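Local coordinates for protein importin subunit beta-1 (Saccharomyces cerevisiae, PDB 5OWU) that carries proteins into the nucleus as the importin beta receptor, working with importin alpha, which recognises the classical nuclear localization signal in the cargo, at residues Asn150-Ser155 against Ser190-Lys195; Thr778-Ile783 against Gln820-Asp825; Asp808-Phe813 against Arg852-Arg857. All coordinates share one frame; numbering follows the deposited sequence.

Interaction 1 (Asn150-Ser155 against Ser190-Lys195)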
loop_
_atom_site.group_PDB
_atom_site.type_symbol
_atom_site.label_atom_id
_atom_site.label_comp_id
_atom_site.label_asym_id
_atom_site.label_seq_id
_atom_site.Cartn_x
_atom_site.Cartn_y
_atom_site.Cartn_z
ATOM N N ASN A 150 -9.963 -36.971 -2.178
ATOM C CA ASN A 150 -8.791 -36.374 -2.811
ATOM C C ASN A 150 -9.120 -35.814 -4.191
ATOM O O ASN A 150 -8.564 -34.786 -4.591
ATOM C CB ASN A 150 -7.660 -37.400 -2.899
ATOM C CG ASN A 150 -7.999 -38.581 -3.791
ATOM O OD1 ASN A 150 -8.971 -39.299 -3.554
ATOM N ND2 ASN A 150 -7.194 -38.786 -4.826
ATOM N N VAL A 151 -10.025 -36.460 -4.924
ATOM C CA VAL A 151 -10.382 -35.976 -6.252
ATOM C C VAL A 151 -11.179 -34.683 -6.143
ATOM O O VAL A 151 -10.915 -33.705 -6.859
ATOM C CB VAL A 151 -11.155 -37.071 -7.011
ATOM C CG1 VAL A 151 -11.706 -36.542 -8.322
ATOM C CG2 VAL A 151 -10.248 -38.267 -7.251
ATOM N N LYS A 152 -12.158 -34.653 -5.237
ATOM C CA LYS A 152 -12.884 -33.419 -4.961
ATOM C C LYS A 152 -11.925 -32.290 -4.614
ATOM O O LYS A 152 -11.975 -31.200 -5.199
ATOM C CB LYS A 152 -13.859 -33.636 -3.803
ATOM C CG LYS A 152 -15.020 -34.564 -4.097
ATOM C CD LYS A 152 -15.752 -34.919 -2.806
ATOM C CE LYS A 152 -17.126 -35.516 -3.071
ATOM N NZ LYS A 152 -17.813 -35.872 -1.803
ATOM N N ARG A 153 -11.050 -32.536 -3.641
ATOM C CA ARG A 153 -10.208 -31.473 -3.107
ATOM C C ARG A 153 -9.216 -30.984 -4.156
ATOM O O ARG A 153 -9.026 -29.777 -4.328
ATOM C CB ARG A 153 -9.479 -31.970 -1.859
ATOM C CG ARG A 153 -9.248 -30.902 -0.794
ATOM C CD ARG A 153 -8.143 -29.931 -1.185
ATOM N NE ARG A 153 -6.820 -30.551 -1.138
ATOM C CZ ARG A 153 -6.073 -30.655 -0.041
ATOM N NH1 ARG A 153 -6.514 -30.183 1.122
ATOM N NH2 ARG A 153 -4.879 -31.237 -0.106
ATOM N N ALA A 154 -8.565 -31.909 -4.863
ATOM C CA ALA A 154 -7.597 -31.511 -5.880
ATOM C C ALA A 154 -8.270 -30.719 -6.992
ATOM O O ALA A 154 -7.716 -29.724 -7.486
ATOM C CB ALA A 154 -6.895 -32.745 -6.442
ATOM N N SER A 155 -9.478 -31.127 -7.388
ATOM C CA SER A 155 -10.171 -30.397 -8.440
ATOM C C SER A 155 -10.569 -29.005 -7.970
ATOM O O SER A 155 -10.464 -28.036 -8.733
ATOM C CB SER A 155 -11.384 -31.197 -8.913
ATOM O OG SER A 155 -10.964 -32.471 -9.380
ATOM N N SER A 190 -23.845 -27.952 2.338
ATOM C CA SER A 190 -23.848 -28.566 3.664
ATOM C C SER A 190 -23.768 -30.087 3.604
ATOM O O SER A 190 -23.266 -30.715 4.543
ATOM C CB SER A 190 -25.104 -28.147 4.425
ATOM O OG SER A 190 -26.268 -28.428 3.668
ATOM N N THR A 191 -24.271 -30.701 2.530
ATOM C CA THR A 191 -24.232 -32.156 2.430
ATOM C C THR A 191 -22.811 -32.703 2.357
ATOM O O THR A 191 -22.599 -33.876 2.680
ATOM C CB THR A 191 -25.025 -32.632 1.210
ATOM O OG1 THR A 191 -24.630 -31.887 0.052
ATOM C CG2 THR A 191 -26.525 -32.460 1.439
ATOM N N GLU A 192 -21.835 -31.897 1.936
ATOM C CA GLU A 192 -20.469 -32.393 1.808
ATOM C C GLU A 192 -19.891 -32.716 3.182
ATOM O O GLU A 192 -19.948 -31.898 4.104
ATOM C CB GLU A 192 -19.592 -31.371 1.087
ATOM C CG GLU A 192 -18.113 -31.725 1.092
ATOM C CD GLU A 192 -17.829 -33.080 0.472
ATOM O OE1 GLU A 192 -18.278 -33.319 -0.673
ATOM O OE2 GLU A 192 -17.156 -33.904 1.127
ATOM N N THR A 193 -19.296 -33.905 3.301
ATOM C CA THR A 193 -18.874 -34.445 4.586
ATOM C C THR A 193 -17.456 -34.053 4.977
ATOM O O THR A 193 -17.140 -34.047 6.172
ATOM C CB THR A 193 -18.981 -35.977 4.561
ATOM O OG1 THR A 193 -20.344 -36.354 4.316
ATOM C CG2 THR A 193 -18.526 -36.597 5.882
ATOM N N SER A 194 -16.599 -33.726 4.016
ATOM C CA SER A 194 -15.189 -33.491 4.294
ATOM C C SER A 194 -14.950 -32.012 4.575
ATOM O O SER A 194 -15.244 -31.158 3.730
ATOM C CB SER A 194 -14.325 -33.949 3.124
ATOM O OG SER A 194 -13.004 -33.474 3.284
ATOM N N LYS A 195 -14.396 -31.714 5.754
ATOM C CA LYS A 195 -14.059 -30.335 6.084
ATOM C C LYS A 195 -13.019 -29.782 5.118
ATOM O O LYS A 195 -13.093 -28.613 4.721
ATOM C CB LYS A 195 -13.552 -30.246 7.523
ATOM C CG LYS A 195 -14.582 -30.677 8.557
ATOM C CD LYS A 195 -14.077 -30.470 9.978
ATOM C CE LYS A 195 -15.163 -30.782 11.006
ATOM N NZ LYS A 195 -14.836 -30.267 12.371
HETATM O O HOH W 1 -15.447 -36.021 0.694
#
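Glu192 and Lys152 approach from opposite directions, from successive HEAT repeats, and the contact between residues 150-155 and 190-195 rests on their salt bridge. Following the loop, Glu192 comes first. With CG anti to the backbone N (chi1 172°) and the chain bent at chi2, it presents its carboxylate to the long side chain of Lys152, which runs extended beyond CG. Lys152 NZ lies 2.8 Å from Glu192 OE1 and uses the syn lone pair of that oxygen; Glu192 OE2 is farther from NZ, at 3.6 Å, so the ammonium favours one oxygen rather than straddling both. The other oxygen works differently. The anti lone pair of Glu192 OE2 takes the N-H of Ser194 (Ser194 N to Glu192 OE2, 2.9 Å), a fairly straight bond at 162°, and a water donates to Glu192 OE2 over 2.8 Å from its oxygen. Ser194 is the N-cap of helix 195-208, its OG accepting from Val197 N. Next along, Lys195 NZ makes a salt bridge with Asp237. With an alanine at position 192, the Lys152 ammonium would probably lose its carboxylate mate and Ser194 N its side-chain acceptor. Lys152 NZ also donates to Ala145 O, and the two side chains both touch Val197, so a buried lysine has its charge met by a carboxylate and a carbonyl. One carboxylate thus probably offsets the charge of a lysine in HEAT 4 while accepting from the N-cap residue in HEAT 5, a charged link between successive repeats.

Interaction 2 (Thr778-Ile783 against Gln820-Asp825); sequences TIFQFI and QFYGQD
The ring of Phe780 has the CB methylene of Phe821 over one face and the phenol oxygen of Tyr822 in plane at its edge. Phe821 CB stands 3.9 Å from the centroid of the Phe780 ring and only 6° off its normal, a CH-pi contact centred on the face. The two phenyl rings are nearly parallel, with planes at 15°, but slid apart until they barely overlap, because the methylene rather than the ring of Phe821 occupies the middle. With CG anti to the carbonyl carbon (chi1 -59°), the Phe821 ring is carried off to the side, leaving CB over the centre. On one face of the Phe821 ring lies Gln820 CG, offset toward the rim. Tyr822 makes a T-shaped pair with Phe780: the edge of Phe780 points at the tyrosine ring, the centroids are 5.3 Å apart, and Phe780 CZ comes within 3.6 Å of Tyr822 CZ. The hydroxyl of Tyr822 is hydrogen-bonded to Ile806 O, and its ring packs on Ile809 and Ala810 of helix 796-812. In the turn itself, Gln824 NE2 donates to Phe821 O over 3.1 Å, with the oxygen close to the plane of the amide. Trp826 also packs on Phe780. Phe780, Phe821 and Tyr822 form an aromatic cluster that seats the turn leading into helix 825-836 of HEAT 19 on helix 776-788 of HEAT 18, repeat-to-repeat packing in a HEAT solenoid.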
loop_
_atom_site.group_PDB
_atom_site.type_symbol
_atom_site.label_atom_id
_atom_site.label_comp_id
_atom_site.label_asym_id
_atom_site.label_seq_id
_atom_site.Cartn_x
_atom_site.Cartn_y
_atom_site.Cartn_z
ATOM N N THR A 778 4.335 15.795 -27.505
ATOM C CA THR A 778 4.675 14.763 -26.527
ATOM C C THR A 778 4.302 15.199 -25.112
ATOM O O THR A 778 3.697 14.438 -24.337
ATOM C CB THR A 778 6.173 14.458 -26.627
ATOM O OG1 THR A 778 6.434 13.730 -27.831
ATOM C CG2 THR A 778 6.665 13.645 -25.444
ATOM N N ILE A 779 4.668 16.432 -24.753
ATOM C CA ILE A 779 4.361 16.922 -23.415
ATOM C C ILE A 779 2.855 16.970 -23.212
ATOM O O ILE A 779 2.343 16.606 -22.147
ATOM C CB ILE A 779 5.019 18.296 -23.196
ATOM C CG1 ILE A 779 6.548 18.144 -23.244
ATOM C CG2 ILE A 779 4.586 18.906 -21.857
ATOM C CD1 ILE A 779 7.289 19.439 -23.315
ATOM N N PHE A 780 2.118 17.383 -24.246
ATOM C CA PHE A 780 0.668 17.450 -24.122
ATOM C C PHE A 780 0.053 16.064 -23.982
ATOM O O PHE A 780 -0.939 15.908 -23.262
ATOM C CB PHE A 780 0.074 18.204 -25.310
ATOM C CG PHE A 780 -0.200 19.643 -25.014
ATOM C CD1 PHE A 780 -1.421 20.026 -24.496
ATOM C CD2 PHE A 780 0.773 20.610 -25.221
ATOM C CE1 PHE A 780 -1.680 21.350 -24.208
ATOM C CE2 PHE A 780 0.520 21.933 -24.936
ATOM C CZ PHE A 780 -0.709 22.303 -24.423
ATOM N N GLN A 781 0.629 15.048 -24.633
ATOM C CA GLN A 781 0.174 13.680 -24.401
ATOM C C GLN A 781 0.336 13.306 -22.934
ATOM O O GLN A 781 -0.578 12.738 -22.313
ATOM C CB GLN A 781 0.948 12.702 -25.285
ATOM C CG GLN A 781 0.703 12.864 -26.781
ATOM C CD GLN A 781 1.663 12.031 -27.621
ATOM O OE1 GLN A 781 2.253 11.060 -27.136
ATOM N NE2 GLN A 781 1.833 12.416 -28.883
ATOM N N PHE A 782 1.497 13.626 -22.352
ATOM C CA PHE A 782 1.659 13.364 -20.924
ATOM C C PHE A 782 0.593 14.092 -20.109
ATOM O O PHE A 782 -0.031 13.512 -19.210
ATOM C CB PHE A 782 3.048 13.770 -20.446
ATOM C CG PHE A 782 3.207 13.652 -18.966
ATOM C CD1 PHE A 782 3.444 12.419 -18.380
ATOM C CD2 PHE A 782 3.069 14.764 -18.154
ATOM C CE1 PHE A 782 3.565 12.303 -17.012
ATOM C CE2 PHE A 782 3.193 14.655 -16.786
ATOM C CZ PHE A 782 3.440 13.422 -16.214
ATOM N N ILE A 783 0.384 15.378 -20.396
ATOM C CA ILE A 783 -0.574 16.159 -19.620
ATOM C C ILE A 783 -1.957 15.526 -19.710
ATOM O O ILE A 783 -2.685 15.445 -18.713
ATOM C CB ILE A 783 -0.572 17.627 -20.088
ATOM C CG1 ILE A 783 0.816 18.246 -19.853
ATOM C CG2 ILE A 783 -1.644 18.420 -19.349
ATOM C CD1 ILE A 783 0.962 19.700 -20.287
ATOM N N GLN A 820 -2.831 24.653 -32.185
ATOM C CA GLN A 820 -3.659 23.480 -32.450
ATOM C C GLN A 820 -3.911 22.636 -31.199
ATOM O O GLN A 820 -4.846 21.827 -31.187
ATOM C CB GLN A 820 -3.011 22.602 -33.522
ATOM C CG GLN A 820 -1.617 22.090 -33.171
ATOM C CD GLN A 820 -0.501 23.030 -33.595
ATOM O OE1 GLN A 820 -0.738 24.195 -33.912
ATOM N NE2 GLN A 820 0.728 22.526 -33.594
ATOM N N PHE A 821 -3.081 22.767 -30.161
ATOM C CA PHE A 821 -3.300 22.014 -28.930
ATOM C C PHE A 821 -4.285 22.692 -27.986
ATOM O O PHE A 821 -4.826 22.026 -27.095
ATOM C CB PHE A 821 -1.982 21.809 -28.186
ATOM C CG PHE A 821 -0.951 21.078 -28.986
ATOM C CD1 PHE A 821 -1.011 19.703 -29.120
ATOM C CD2 PHE A 821 0.069 21.772 -29.615
ATOM C CE1 PHE A 821 -0.064 19.026 -29.876
ATOM C CE2 PHE A 821 1.021 21.103 -30.371
ATOM C CZ PHE A 821 0.953 19.733 -30.501
ATOM N N TYR A 822 -4.539 23.990 -28.156
ATOM C CA TYR A 822 -5.272 24.762 -27.157
ATOM C C TYR A 822 -6.761 24.887 -27.456
ATOM O O TYR A 822 -7.452 25.630 -26.751
ATOM C CB TYR A 822 -4.635 26.146 -27.018
ATOM C CG TYR A 822 -3.296 26.054 -26.327
ATOM C CD1 TYR A 822 -2.147 25.751 -27.042
ATOM C CD2 TYR A 822 -3.192 26.212 -24.950
ATOM C CE1 TYR A 822 -0.924 25.637 -26.409
ATOM C CE2 TYR A 822 -1.972 26.099 -24.311
ATOM C CZ TYR A 822 -0.845 25.808 -25.044
ATOM O OH TYR A 822 0.370 25.703 -24.406
ATOM N N GLY A 823 -7.272 24.180 -28.460
ATOM C CA GLY A 823 -8.697 24.100 -28.712
ATOM C C GLY A 823 -9.330 22.790 -28.302
ATOM O O GLY A 823 -10.503 22.558 -28.619
ATOM N N GLN A 824 -8.606 21.929 -27.597
ATOM C CA GLN A 824 -9.110 20.605 -27.267
ATOM C C GLN A 824 -10.041 20.675 -26.063
ATOM O O GLN A 824 -9.733 21.328 -25.061
ATOM C CB GLN A 824 -7.949 19.658 -26.980
ATOM C CG GLN A 824 -6.906 19.630 -28.073
ATOM C CD GLN A 824 -5.863 18.568 -27.828
ATOM O OE1 GLN A 824 -6.157 17.372 -27.882
ATOM N NE2 GLN A 824 -4.643 18.996 -27.534
ATOM N N ASP A 825 -11.181 19.990 -26.166
ATOM C CA ASP A 825 -12.124 19.955 -25.055
ATOM C C ASP A 825 -11.448 19.501 -23.773
ATOM O O ASP A 825 -11.724 20.038 -22.696
ATOM C CB ASP A 825 -13.301 19.032 -25.376
ATOM C CG ASP A 825 -14.325 19.671 -26.300
ATOM O OD1 ASP A 825 -14.358 20.914 -26.404
ATOM O OD2 ASP A 825 -15.111 18.923 -26.912
#

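Interaction 3 (Asp808-Phe813 against Arg852-Arg857); sequences DIAAMF and REQQKR
Ala810 and Gln854 mark the closest approach of the two helical segments, with CA atoms 5.9 Å apart, a spacing that the small side chain of Ala810 allows. Both residues point their CB atoms at the facing helix, and the methyl of Ala810 touches the first methylene of Gln854, with Ala810 CB 3.6 Å from Gln854 CB. Beyond that point the glutamine folds aside. Its CG is anti to the carbonyl carbon (chi1 -69°), and a bend at chi2 (-58°) brings the amide oxygen against Ala811. Gln854 OE1 sits 3.7 Å from Ala811 CA and 4.0 Å from Ala811 CB, so the carbonyl oxygen packs on the carbon atoms of the alanine by van der Waals contact. The two segments share no hydrogen bond; two lie beside the contact, where Asp808 OD1 accepts from Trp850 NE1 and Phe813 O accepts from Gln858 NE2. Trp850 also packs on Ala811, and Gln858 on Ala810. Residues 852-857 of helix 842-860, in HEAT 19, therefore lie against the C-terminal end of helix 796-812, while Ile809 packs on helix 776-788 and Gln855 on helix 825-836.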
loop_
_atom_site.group_PDB
_atom_site.type_symbol
_atom_site.label_atom_id
_atom_site.label_comp_id
_atom_site.label_asym_id
_atom_site.label_seq_id
_atom_site.Cartn_x
_atom_site.Cartn_y
_atom_site.Cartn_z
ATOM N N ASP A 808 2.785 27.945 -19.289
ATOM C CA ASP A 808 4.141 28.375 -19.632
ATOM C C ASP A 808 4.487 28.014 -21.072
ATOM O O ASP A 808 5.039 28.835 -21.819
ATOM C CB ASP A 808 5.153 27.744 -18.677
ATOM C CG ASP A 808 4.908 28.116 -17.222
ATOM O OD1 ASP A 808 4.152 29.076 -16.961
ATOM O OD2 ASP A 808 5.486 27.447 -16.336
ATOM N N ILE A 809 4.181 26.782 -21.481
ATOM C CA ILE A 809 4.434 26.412 -22.868
ATOM C C ILE A 809 3.669 27.341 -23.795
ATOM O O ILE A 809 4.221 27.842 -24.786
ATOM C CB ILE A 809 4.085 24.933 -23.109
ATOM C CG1 ILE A 809 5.057 24.043 -22.327
ATOM C CG2 ILE A 809 4.146 24.604 -24.604
ATOM C CD1 ILE A 809 4.714 22.566 -22.335
ATOM N N ALA A 810 2.397 27.625 -23.473
ATOM C CA ALA A 810 1.652 28.587 -24.281
ATOM C C ALA A 810 2.396 29.917 -24.380
ATOM O O ALA A 810 2.501 30.500 -25.464
ATOM C CB ALA A 810 0.262 28.813 -23.696
ATOM N N ALA A 811 2.920 30.413 -23.258
ATOM C CA ALA A 811 3.586 31.711 -23.261
ATOM C C ALA A 811 4.865 31.687 -24.084
ATOM O O ALA A 811 5.299 32.727 -24.587
ATOM C CB ALA A 811 3.906 32.136 -21.830
ATOM N N MET A 812 5.501 30.522 -24.211
ATOM C CA MET A 812 6.757 30.453 -24.946
ATOM C C MET A 812 6.562 30.587 -26.451
ATOM O O MET A 812 7.507 30.948 -27.160
ATOM C CB MET A 812 7.468 29.142 -24.644
ATOM C CG MET A 812 8.085 29.084 -23.267
ATOM S SD MET A 812 8.816 27.488 -22.943
ATOM C CE MET A 812 10.002 27.381 -24.279
ATOM N N PHE A 813 5.377 30.269 -26.972
ATOM C CA PHE A 813 5.151 30.323 -28.416
ATOM C C PHE A 813 4.032 31.304 -28.743
ATOM O O PHE A 813 2.864 30.901 -28.877
ATOM C CB PHE A 813 4.812 28.934 -28.961
ATOM C CG PHE A 813 5.913 27.912 -28.783
ATOM C CD1 PHE A 813 5.997 27.158 -27.624
ATOM C CD2 PHE A 813 6.850 27.694 -29.788
ATOM C CE1 PHE A 813 6.997 26.214 -27.463
ATOM C CE2 PHE A 813 7.854 26.747 -29.633
ATOM C CZ PHE A 813 7.928 26.009 -28.472
ATOM N N ARG A 852 -5.562 29.473 -18.212
ATOM C CA ARG A 852 -6.767 29.824 -18.959
ATOM C C ARG A 852 -6.534 31.064 -19.811
ATOM O O ARG A 852 -6.896 31.098 -20.995
ATOM C CB ARG A 852 -7.931 30.043 -17.987
ATOM C CG ARG A 852 -9.265 30.347 -18.649
ATOM C CD ARG A 852 -9.641 29.269 -19.646
ATOM N NE ARG A 852 -11.040 29.350 -20.046
ATOM C CZ ARG A 852 -11.582 28.610 -21.006
ATOM N NH1 ARG A 852 -10.840 27.735 -21.674
ATOM N NH2 ARG A 852 -12.866 28.744 -21.304
ATOM N N GLU A 853 -5.922 32.094 -19.223
ATOM C CA GLU A 853 -5.550 33.276 -19.994
ATOM C C GLU A 853 -4.732 32.885 -21.219
ATOM O O GLU A 853 -5.064 33.260 -22.352
ATOM C CB GLU A 853 -4.761 34.246 -19.114
ATOM C CG GLU A 853 -5.518 34.743 -17.893
ATOM C CD GLU A 853 -4.617 35.461 -16.907
ATOM O OE1 GLU A 853 -3.514 35.890 -17.308
ATOM O OE2 GLU A 853 -5.010 35.587 -15.728
ATOM N N GLN A 854 -3.665 32.108 -21.013
ATOM C CA GLN A 854 -2.784 31.788 -22.132
ATOM C C GLN A 854 -3.484 30.913 -23.167
ATOM O O GLN A 854 -3.280 31.088 -24.372
ATOM C CB GLN A 854 -1.511 31.118 -21.620
ATOM C CG GLN A 854 -0.619 32.053 -20.833
ATOM C CD GLN A 854 -0.210 33.269 -21.645
ATOM O OE1 GLN A 854 0.164 33.153 -22.813
ATOM N NE2 GLN A 854 -0.308 34.444 -21.039
ATOM N N GLN A 855 -4.312 29.970 -22.720
ATOM C CA GLN A 855 -5.038 29.110 -23.649
ATOM C C GLN A 855 -5.982 29.925 -24.530
ATOM O O GLN A 855 -6.002 29.766 -25.759
ATOM C CB GLN A 855 -5.809 28.047 -22.862
ATOM C CG GLN A 855 -6.711 27.158 -23.711
ATOM C CD GLN A 855 -8.173 27.577 -23.664
ATOM O OE1 GLN A 855 -8.672 28.026 -22.631
ATOM N NE2 GLN A 855 -8.864 27.428 -24.784
ATOM N N LYS A 856 -6.778 30.805 -23.914
ATOM C CA LYS A 856 -7.674 31.657 -24.691
ATOM C C LYS A 856 -6.896 32.522 -25.673
ATOM O O LYS A 856 -7.309 32.694 -26.830
ATOM C CB LYS A 856 -8.513 32.532 -23.761
ATOM C CG LYS A 856 -9.535 31.766 -22.951
ATOM C CD LYS A 856 -10.313 32.693 -22.031
ATOM C CE LYS A 856 -11.763 32.255 -21.899
ATOM N NZ LYS A 856 -12.506 32.411 -23.182
ATOM N N ARG A 857 -5.763 33.082 -25.234
ATOM C CA ARG A 857 -4.934 33.845 -26.159
ATOM C C ARG A 857 -4.454 32.969 -27.311
ATOM O O ARG A 857 -4.361 33.431 -28.453
ATOM C CB ARG A 857 -3.748 34.470 -25.424
ATOM C CG ARG A 857 -2.713 35.066 -26.363
ATOM C CD ARG A 857 -1.803 36.062 -25.663
ATOM N NE ARG A 857 -2.314 37.428 -25.745
ATOM C CZ ARG A 857 -2.330 38.156 -26.858
ATOM N NH1 ARG A 857 -1.877 37.650 -27.998
ATOM N NH2 ARG A 857 -2.809 39.393 -26.838
#

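In the fold
Interaction 1 comes early in the chain, joining HEAT 4 to HEAT 5, well before the other two. Its centre is about 59 Å from that of interaction 2 and about 68 Å from that of interaction 3, which lies across the chain's centre from it. Interactions 2 and 3 are neighbours, about 12 Å between centres, and their segments alternate along the sequence: the 820-825 turn lies between helix 796-812, used by interaction 3, and helix 825-836. Both join HEAT 18 to HEAT 19 and touch: Tyr822 O probably accepts from Gln855 NE2, and Ile779 packs on Ile809. All three link consecutive repeats of one all-helical solenoid, by charge or by aromatic and alanine packing.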